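Local coordinates for Lmo0794 protein (Listeria monocytogenes, PDB 3EW7) that is of uncharacterised function but probably binds NAD or NADP through a Rossmann-type domain and may act as an oxidoreductase, at residues A[90-104]-A[144-158]. The protein carries 3 engineered substitutions. Numbering follows the deposited sequence.
Sequences LNGTVSPRLLVVGGA and HQAEFSWTYISPSAM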
loop_
_atom_site.group_PDB
_atom_site.type_symbol
_atom_site.label_atom_id
_atom_site.label_comp_id
_atom_site.label_asym_id
_atom_site.label_seq_id
_atom_site.Cartn_x
_atom_site.Cartn_y
_atom_site.Cartn_z
ATOM N N LEU A 90 -12.571 -4.514 5.659
ATOM C CA LEU A 90 -12.916 -4.525 4.239
ATOM C C LEU A 90 -13.810 -5.680 3.796
ATOM O O LEU A 90 -14.325 -5.672 2.678
ATOM C CB LEU A 90 -11.634 -4.558 3.401
ATOM C CG LEU A 90 -11.207 -3.350 2.568
ATOM C CD1 LEU A 90 -12.240 -2.249 2.670
ATOM C CD2 LEU A 90 -9.852 -2.864 3.048
ATOM N N ASN A 91 -13.995 -6.668 4.665
ATOM C CA ASN A 91 -14.790 -7.841 4.324
ATOM C C ASN A 91 -16.181 -7.583 3.742
ATOM O O ASN A 91 -16.853 -6.629 4.132
ATOM C CB ASN A 91 -14.932 -8.741 5.537
ATOM C CG ASN A 91 -15.518 -10.084 5.180
ATOM O OD1 ASN A 91 -14.853 -10.906 4.543
ATOM N ND2 ASN A 91 -16.773 -10.310 5.563
ATOM N N GLY A 92 -16.610 -8.461 2.826
ATOM C CA GLY A 92 -17.913 -8.347 2.180
ATOM C C GLY A 92 -18.007 -7.063 1.377
ATOM O O GLY A 92 -19.038 -6.387 1.355
ATOM N N THR A 93 -16.929 -6.763 0.664
ATOM C CA THR A 93 -16.846 -5.530 -0.090
ATOM C C THR A 93 -16.067 -5.586 -1.412
ATOM O O THR A 93 -15.288 -6.506 -1.660
ATOM C CB THR A 93 -16.189 -4.480 0.819
ATOM O OG1 THR A 93 -17.180 -3.558 1.275
ATOM C CG2 THR A 93 -15.048 -3.779 0.121
ATOM N N VAL A 94 -16.289 -4.589 -2.262
ATOM C CA VAL A 94 -15.538 -4.449 -3.508
ATOM C C VAL A 94 -15.221 -2.925 -3.573
ATOM O O VAL A 94 -14.561 -2.469 -4.505
ATOM C CB VAL A 94 -16.354 -4.909 -4.765
ATOM C CG1 VAL A 94 -17.595 -4.043 -4.956
ATOM C CG2 VAL A 94 -15.442 -4.851 -6.007
ATOM N N SER A 95 -15.676 -2.198 -2.547
ATOM C CA SER A 95 -15.563 -0.749 -2.344
ATOM C C SER A 95 -14.219 -0.086 -2.723
ATOM O O SER A 95 -14.261 0.849 -3.556
ATOM C CB SER A 95 -15.948 -0.439 -0.862
ATOM O OG SER A 95 -15.143 -1.244 -0.031
ATOM N N PRO A 96 -13.134 -0.278 -1.947
ATOM C CA PRO A 96 -11.885 0.329 -2.406
ATOM C C PRO A 96 -11.144 -0.949 -2.749
ATOM O O PRO A 96 -11.467 -2.017 -2.220
ATOM C CB PRO A 96 -11.281 0.964 -1.144
ATOM C CG PRO A 96 -12.373 1.378 -0.425
ATOM C CD PRO A 96 -13.244 0.110 -0.517
ATOM N N ARG A 97 -10.161 -0.864 -3.613
ATOM C CA ARG A 97 -9.373 -2.040 -3.933
ATOM C C ARG A 97 -8.227 -1.951 -2.931
ATOM O O ARG A 97 -7.701 -0.861 -2.712
ATOM C CB ARG A 97 -8.846 -1.923 -5.362
ATOM C CG ARG A 97 -8.229 -3.172 -5.893
ATOM C CD ARG A 97 -7.880 -2.985 -7.335
ATOM N NE ARG A 97 -6.865 -3.948 -7.715
ATOM C CZ ARG A 97 -6.049 -3.761 -8.737
ATOM N NH1 ARG A 97 -6.155 -2.651 -9.459
ATOM N NH2 ARG A 97 -5.119 -4.667 -9.016
ATOM N N LEU A 98 -7.854 -3.064 -2.300
ATOM C CA LEU A 98 -6.749 -2.968 -1.362
ATOM C C LEU A 98 -5.506 -3.493 -2.055
ATOM O O LEU A 98 -5.423 -4.678 -2.361
ATOM C CB LEU A 98 -7.004 -3.779 -0.094
ATOM C CG LEU A 98 -5.880 -3.640 0.939
ATOM C CD1 LEU A 98 -5.811 -2.209 1.459
ATOM C CD2 LEU A 98 -6.106 -4.607 2.072
ATOM N N LEU A 99 -4.559 -2.601 -2.316
ATOM C CA LEU A 99 -3.309 -2.962 -2.971
ATOM C C LEU A 99 -2.222 -3.043 -1.888
ATOM O O LEU A 99 -1.856 -2.034 -1.283
ATOM C CB LEU A 99 -2.942 -1.890 -4.003
ATOM C CG LEU A 99 -1.937 -2.148 -5.133
ATOM C CD1 LEU A 99 -0.923 -3.209 -4.741
ATOM C CD2 LEU A 99 -2.690 -2.606 -6.360
ATOM N N VAL A 100 -1.712 -4.243 -1.644
ATOM C CA VAL A 100 -0.682 -4.433 -0.627
ATOM C C VAL A 100 0.703 -4.486 -1.267
ATOM O O VAL A 100 0.963 -5.306 -2.141
ATOM C CB VAL A 100 -0.933 -5.733 0.163
ATOM C CG1 VAL A 100 -0.189 -5.699 1.475
ATOM C CG2 VAL A 100 -2.420 -5.907 0.403
ATOM N N VAL A 101 1.599 -3.618 -0.811
ATOM C CA VAL A 101 2.950 -3.535 -1.362
ATOM C C VAL A 101 4.040 -4.227 -0.539
ATOM O O VAL A 101 4.261 -3.865 0.615
ATOM C CB VAL A 101 3.346 -2.062 -1.528
ATOM C CG1 VAL A 101 4.712 -1.961 -2.166
ATOM C CG2 VAL A 101 2.298 -1.332 -2.354
ATOM N N GLY A 102 4.727 -5.205 -1.132
ATOM C CA GLY A 102 5.797 -5.902 -0.425
ATOM C C GLY A 102 7.178 -5.532 -0.956
ATOM O O GLY A 102 7.295 -4.575 -1.719
ATOM N N GLY A 103 8.222 -6.270 -0.566
ATOM C CA GLY A 103 9.568 -5.974 -1.056
ATOM C C GLY A 103 10.621 -7.062 -0.862
ATOM O O GLY A 103 11.674 -6.804 -0.287
ATOM N N ALA A 104 10.353 -8.264 -1.373
ATOM C CA ALA A 104 11.240 -9.432 -1.244
ATOM C C ALA A 104 12.769 -9.228 -1.182
ATOM O O ALA A 104 13.379 -8.702 -2.119
ATOM C CB ALA A 104 10.907 -10.442 -2.352
ATOM N N HIS A 144 -9.524 -15.271 2.696
ATOM C CA HIS A 144 -10.611 -14.398 2.297
ATOM C C HIS A 144 -10.488 -14.107 0.803
ATOM O O HIS A 144 -10.842 -13.027 0.330
ATOM C CB HIS A 144 -10.571 -13.100 3.098
ATOM C CG HIS A 144 -10.662 -13.303 4.575
ATOM N ND1 HIS A 144 -9.638 -13.850 5.315
ATOM C CD2 HIS A 144 -11.662 -13.041 5.453
ATOM C CE1 HIS A 144 -9.998 -13.916 6.587
ATOM N NE2 HIS A 144 -11.224 -13.431 6.695
ATOM N N GLN A 145 -9.977 -15.094 0.075
ATOM C CA GLN A 145 -9.778 -15.011 -1.368
ATOM C C GLN A 145 -10.809 -14.170 -2.102
ATOM O O GLN A 145 -10.469 -13.202 -2.784
ATOM C CB GLN A 145 -9.804 -16.412 -1.986
ATOM C CG GLN A 145 -8.459 -17.054 -2.116
ATOM C CD GLN A 145 -7.593 -16.351 -3.139
ATOM O OE1 GLN A 145 -6.362 -16.398 -3.067
ATOM N NE2 GLN A 145 -8.232 -15.701 -4.107
ATOM N N ALA A 146 -12.071 -14.559 -1.956
ATOM C CA ALA A 146 -13.153 -13.899 -2.657
ATOM C C ALA A 146 -14.019 -12.964 -1.841
ATOM O O ALA A 146 -14.982 -12.414 -2.361
ATOM C CB ALA A 146 -14.029 -14.958 -3.330
ATOM N N GLU A 147 -13.679 -12.753 -0.577
ATOM C CA GLU A 147 -14.497 -11.889 0.270
ATOM C C GLU A 147 -14.350 -10.375 0.075
ATOM O O GLU A 147 -15.154 -9.601 0.596
ATOM C CB GLU A 147 -14.297 -12.284 1.734
ATOM C CG GLU A 147 -14.934 -13.641 2.052
ATOM C CD GLU A 147 -14.454 -14.252 3.362
ATOM O OE1 GLU A 147 -14.613 -13.608 4.418
ATOM O OE2 GLU A 147 -13.922 -15.383 3.336
ATOM N N PHE A 148 -13.327 -9.949 -0.657
ATOM C CA PHE A 148 -13.161 -8.529 -0.949
ATOM C C PHE A 148 -12.155 -8.308 -2.053
ATOM O O PHE A 148 -11.538 -9.251 -2.547
ATOM C CB PHE A 148 -12.777 -7.714 0.295
ATOM C CG PHE A 148 -11.355 -7.876 0.727
ATOM C CD1 PHE A 148 -10.508 -6.774 0.769
ATOM C CD2 PHE A 148 -10.874 -9.107 1.150
ATOM C CE1 PHE A 148 -9.199 -6.894 1.235
ATOM C CE2 PHE A 148 -9.573 -9.241 1.614
ATOM C CZ PHE A 148 -8.733 -8.128 1.658
ATOM N N SER A 149 -12.001 -7.055 -2.455
ATOM C CA SER A 149 -11.088 -6.728 -3.533
ATOM C C SER A 149 -9.671 -6.395 -3.059
ATOM O O SER A 149 -9.446 -5.371 -2.409
ATOM C CB SER A 149 -11.661 -5.567 -4.335
ATOM O OG SER A 149 -10.920 -5.392 -5.522
ATOM N N TRP A 150 -8.712 -7.250 -3.407
ATOM C CA TRP A 150 -7.327 -7.032 -2.998
ATOM C C TRP A 150 -6.301 -7.473 -4.039
ATOM O O TRP A 150 -6.611 -8.228 -4.965
ATOM C CB TRP A 150 -7.042 -7.799 -1.712
ATOM C CG TRP A 150 -7.144 -9.275 -1.911
ATOM C CD1 TRP A 150 -8.278 -10.025 -1.913
ATOM C CD2 TRP A 150 -6.069 -10.173 -2.205
ATOM N NE1 TRP A 150 -7.980 -11.338 -2.190
ATOM C CE2 TRP A 150 -6.628 -11.455 -2.378
ATOM C CE3 TRP A 150 -4.682 -10.017 -2.343
ATOM C CZ2 TRP A 150 -5.852 -12.578 -2.680
ATOM C CZ3 TRP A 150 -3.911 -11.135 -2.644
ATOM C CH2 TRP A 150 -4.503 -12.399 -2.809
ATOM N N THR A 151 -5.073 -6.991 -3.869
ATOM C CA THR A 151 -3.954 -7.359 -4.732
ATOM C C THR A 151 -2.662 -7.183 -3.956
ATOM O O THR A 151 -2.452 -6.165 -3.300
ATOM C CB THR A 151 -3.847 -6.495 -6.005
ATOM O OG1 THR A 151 -4.985 -6.709 -6.844
ATOM C CG2 THR A 151 -2.600 -6.874 -6.779
ATOM N N TYR A 152 -1.799 -8.188 -4.019
ATOM C CA TYR A 152 -0.523 -8.110 -3.332
ATOM C C TYR A 152 0.548 -7.998 -4.411
ATOM O O TYR A 152 0.639 -8.851 -5.296
ATOM C CB TYR A 152 -0.281 -9.357 -2.491
ATOM C CG TYR A 152 0.760 -9.162 -1.407
ATOM C CD1 TYR A 152 0.380 -8.897 -0.091
ATOM C CD2 TYR A 152 2.128 -9.200 -1.707
ATOM C CE1 TYR A 152 1.328 -8.674 0.892
ATOM C CE2 TYR A 152 3.087 -8.974 -0.727
ATOM C CZ TYR A 152 2.680 -8.711 0.571
ATOM O OH TYR A 152 3.615 -8.479 1.549
ATOM N N ILE A 153 1.351 -6.940 -4.337
ATOM C CA ILE A 153 2.405 -6.721 -5.323
ATOM C C ILE A 153 3.829 -6.830 -4.762
ATOM O O ILE A 153 4.149 -6.261 -3.712
ATOM C CB ILE A 153 2.232 -5.340 -6.017
ATOM C CG1 ILE A 153 3.241 -5.199 -7.155
ATOM C CG2 ILE A 153 2.399 -4.213 -5.009
ATOM C CD1 ILE A 153 3.065 -3.931 -7.954
ATOM N N SER A 154 4.664 -7.582 -5.477
ATOM C CA SER A 154 6.061 -7.787 -5.116
ATOM C C SER A 154 6.945 -7.247 -6.232
ATOM O O SER A 154 6.588 -7.305 -7.407
ATOM C CB SER A 154 6.358 -9.274 -4.912
ATOM O OG SER A 154 5.746 -9.760 -3.731
ATOM N N PRO A 155 8.115 -6.706 -5.870
ATOM C CA PRO A 155 9.058 -6.152 -6.840
ATOM C C PRO A 155 9.839 -7.246 -7.541
ATOM O O PRO A 155 9.983 -8.358 -7.026
ATOM C CB PRO A 155 9.950 -5.286 -5.975
ATOM C CG PRO A 155 10.050 -6.100 -4.739
ATOM C CD PRO A 155 8.617 -6.516 -4.498
ATOM N N SER A 156 10.361 -6.921 -8.714
ATOM C CA SER A 156 11.130 -7.883 -9.482
ATOM C C SER A 156 12.497 -8.269 -8.882
ATOM O O SER A 156 12.765 -9.460 -8.686
ATOM C CB SER A 156 11.310 -7.381 -10.926
ATOM O OG SER A 156 11.676 -6.009 -10.970
ATOM N N ALA A 157 13.339 -7.288 -8.549
ATOM C CA ALA A 157 14.682 -7.609 -8.065
ATOM C C ALA A 157 15.183 -7.161 -6.678
ATOM O O ALA A 157 15.281 -7.975 -5.765
ATOM C CB ALA A 157 15.696 -7.178 -9.119
HETATM N N MSE A 158 15.545 -5.882 -6.558
HETATM C CA MSE A 158 16.058 -5.337 -5.291
HETATM C C MSE A 158 16.352 -3.839 -5.374
HETATM O O MSE A 158 16.883 -3.349 -6.381
HETATM C CB MSE A 158 17.352 -6.052 -4.883
HETATM C CG MSE A 158 17.864 -5.699 -3.480
HETATM SE SE MSE A 158 16.910 -6.645 -2.051
HETATM C CE MSE A 158 18.167 -8.142 -1.849
#
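Arg97 reaches across to Ser149 and Thr151. Arg97 CB lies 4.0 Å from Ser149 OG, and Arg97 CG comes closer to the same oxygen, at 3.5 Å. With CG anti to the backbone N (chi1 -170°) and the chain extended from there to NE, the guanidinium arrives beside Thr151. Arg97 CZ is 3.7 Å from Thr151 OG1. Arg97 NH2 gives Thr151 OG1 a fairly straight hydrogen bond of 3.0 Å, the hydroxyl oxygen sitting at the guanidinium edge, in its plane; the bond from NE is weak. Leu99 CD2 lies over one guanidinium face, 4.1 Å above the plane and offset toward the rim. NH2 also makes a salt bridge to Glu197, and Thr151 OG1 is hydrogen-bonded to His203 O, so the pair ties the sheet to helix 187-199 and the loop after it.

Strands 97-101 and 150-154 run parallel, 18° apart: Leu98 N, Val100 N and Gly102 N donate to Ser149 O, Thr151 O and Ile153 O, while Thr151 N and Ile153 N donate to Leu98 O and Val100 O. On the same face as Thr151, Leu99 CD1 meets Ile153 CG2 at 3.5 Å. On the opposite face, toward helix 131-142, Val100 CG1 packs on Tyr152 CE1 at 3.4 Å.

The strands, connected through helix 131-142, form a beta-alpha-beta crossover; with helix 187-199 covering the other face, this is the layered arrangement of a Rossmann fold, consistent with the NAD(P)H-binding family.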